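Side-chain contact in deoxyribodipyrimidine photo-lyase (Oryza sativa Japonica Group, PDB 3UMV), which uses light to split cyclobutane pyrimidine dimers in ultraviolet-damaged DNA back into pyrimidines, with FAD as its cofactor: residues 450-453 and 459-462. Numbering follows the deposited sequence.
Sequences KERP and RYMN. With URE (urea), chain K; EDO (1,2-ethanediol), chain F.
Three atoms of Arg452 and Pro453 grip one hydroxyl oxygen of a bound 1,2-ethanediol, EDO O2, beside the cation-pi stack of Arg452 on Tyr460. Arg452 NE donates to it in a fairly straight bond, whose 2.5 Å is suspiciously short, so that its exact length should carry no weight; Arg452 NH2 adds a weak, more bent one, and EDO O2 itself donates to Pro453 O at 2.8 Å. The diol, probably a guest from the crystallisation liquor, thus sits at the edge of the guanidinium, while one face of that group is given to the tyrosine. It is a clear example of how a planar cation divides its work, hydrogen bonding around its rim and stacking through its face.

The stack is almost parallel: the planes are 6° apart, and Arg452 CZ stands 3.7 Å from the ring centroid, well over the face. The arginine chain is extended at chi2 and bent at chi3 (-59°), which turns the guanidinium flat against the ring, with NH1 above CD1 and NH2 nearer CE1. Closer to the backbone, Arg452 CD packs against Tyr460 CB at 3.6 Å.

Both segments belong to the long surface loop between helices 431-442 and 463-469, which the stack closes on itself. Tyr460 OH reaches helix 393-405 by a hydrogen bond to Glu405, which also binds the diol, and Phe455 meets the ring edge-to-face. An alanine in place of Tyr460 is likely to leave the guanidinium without its stacking face and freer to turn, and Glu405 without its phenolic partner. The side chain of Trp406, a predicted electron-transfer tryptophan, is about 7 Å from that of Tyr460. Near the backbone ends of the two side chains a urea lies between the segments; its N2 donates to Lys450 O at 2.7 Å.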
loop_
_atom_site.group_PDB
_atom_site.type_symbol
_atom_site.label_atom_id
_atom_site.label_comp_id
_atom_site.label_asym_id
_atom_site.label_seq_id
_atom_site.Cartn_x
_atom_site.Cartn_y
_atom_site.Cartn_z
ATOM N N LYS A 450 -24.681 16.939 -9.467
ATOM C CA LYS A 450 -25.979 17.529 -9.159
ATOM C C LYS A 450 -26.390 17.262 -7.716
ATOM O O LYS A 450 -26.371 16.120 -7.262
ATOM C CB LYS A 450 -27.037 16.981 -10.118
ATOM C CG LYS A 450 -28.360 17.725 -10.068
ATOM C CD LYS A 450 -29.315 17.200 -11.131
ATOM C CE LYS A 450 -30.514 18.125 -11.310
ATOM N NZ LYS A 450 -31.336 18.230 -10.075
ATOM N N GLU A 451 -26.741 18.327 -6.999
ATOM C CA GLU A 451 -27.119 18.218 -5.598
ATOM C C GLU A 451 -28.336 17.314 -5.429
ATOM O O GLU A 451 -29.333 17.459 -6.142
ATOM C CB GLU A 451 -27.392 19.598 -4.999
ATOM C CG GLU A 451 -27.160 19.662 -3.499
ATOM C CD GLU A 451 -27.271 21.064 -2.940
ATOM O OE1 GLU A 451 -27.334 21.202 -1.702
ATOM O OE2 GLU A 451 -27.291 22.028 -3.736
ATOM N N ARG A 452 -28.239 16.387 -4.483
ATOM C CA ARG A 452 -29.330 15.478 -4.154
ATOM C C ARG A 452 -29.336 15.268 -2.649
ATOM O O ARG A 452 -28.378 15.632 -1.966
ATOM C CB ARG A 452 -29.142 14.146 -4.875
ATOM C CG ARG A 452 -27.873 13.422 -4.492
ATOM C CD ARG A 452 -27.746 12.114 -5.243
ATOM N NE ARG A 452 -28.883 11.247 -4.967
ATOM C CZ ARG A 452 -29.687 10.740 -5.898
ATOM N NH1 ARG A 452 -29.471 10.995 -7.188
ATOM N NH2 ARG A 452 -30.704 9.964 -5.530
ATOM N N PRO A 453 -30.422 14.693 -2.110
ATOM C CA PRO A 453 -30.494 14.445 -0.668
ATOM C C PRO A 453 -29.372 13.527 -0.157
ATOM O O PRO A 453 -28.943 12.605 -0.861
ATOM C CB PRO A 453 -31.858 13.752 -0.500
ATOM C CG PRO A 453 -32.647 14.206 -1.668
ATOM C CD PRO A 453 -31.678 14.338 -2.795
ATOM N N ARG A 459 -20.555 12.688 -5.569
ATOM C CA ARG A 459 -20.965 11.768 -6.635
ATOM C C ARG A 459 -21.809 10.588 -6.127
ATOM O O ARG A 459 -21.448 9.917 -5.144
ATOM C CB ARG A 459 -19.735 11.262 -7.401
ATOM C CG ARG A 459 -20.086 10.367 -8.602
ATOM C CD ARG A 459 -18.873 9.580 -9.111
ATOM N NE ARG A 459 -17.774 10.448 -9.533
ATOM C CZ ARG A 459 -17.103 10.305 -10.672
ATOM N NH1 ARG A 459 -17.426 9.322 -11.508
ATOM N NH2 ARG A 459 -16.111 11.144 -10.979
ATOM N N TYR A 460 -22.928 10.335 -6.811
ATOM C CA TYR A 460 -23.871 9.286 -6.435
ATOM C C TYR A 460 -23.720 8.105 -7.391
ATOM O O TYR A 460 -23.407 8.291 -8.561
ATOM C CB TYR A 460 -25.310 9.819 -6.496
ATOM C CG TYR A 460 -26.347 8.867 -5.936
ATOM C CD1 TYR A 460 -27.296 8.284 -6.762
ATOM C CD2 TYR A 460 -26.379 8.560 -4.587
ATOM C CE1 TYR A 460 -28.251 7.420 -6.256
ATOM C CE2 TYR A 460 -27.328 7.687 -4.068
ATOM C CZ TYR A 460 -28.258 7.122 -4.908
ATOM O OH TYR A 460 -29.210 6.252 -4.411
ATOM N N MET A 461 -23.919 6.895 -6.879
ATOM C CA MET A 461 -23.966 5.699 -7.712
ATOM C C MET A 461 -25.122 4.859 -7.200
ATOM O O MET A 461 -25.432 4.888 -6.006
ATOM C CB MET A 461 -22.665 4.902 -7.606
ATOM C CG MET A 461 -21.413 5.571 -8.204
ATOM S SD MET A 461 -19.904 4.631 -7.804
ATOM C CE MET A 461 -20.010 3.278 -8.983
ATOM N N ASN A 462 -25.786 4.120 -8.084
ATOM C CA ASN A 462 -26.881 3.272 -7.619
ATOM C C ASN A 462 -26.952 1.941 -8.340
ATOM O O ASN A 462 -26.217 1.711 -9.311
ATOM C CB ASN A 462 -28.237 4.003 -7.618
ATOM C CG ASN A 462 -28.671 4.469 -9.005
ATOM O OD1 ASN A 462 -28.044 4.144 -10.020
ATOM N ND2 ASN A 462 -29.769 5.225 -9.049
HETATM C C URE K . -24.969 13.288 -7.826
HETATM O O URE K . -24.815 13.676 -6.663
HETATM N N1 URE K . -24.142 12.425 -8.380
HETATM N N2 URE K . -25.983 13.735 -8.526
HETATM C C1 EDO F . -30.796 9.088 -1.330
HETATM O O1 EDO F . -30.579 8.083 -0.415
HETATM C C2 EDO F . -29.750 9.847 -1.764
HETATM O O2 EDO F . -29.957 10.802 -2.729
#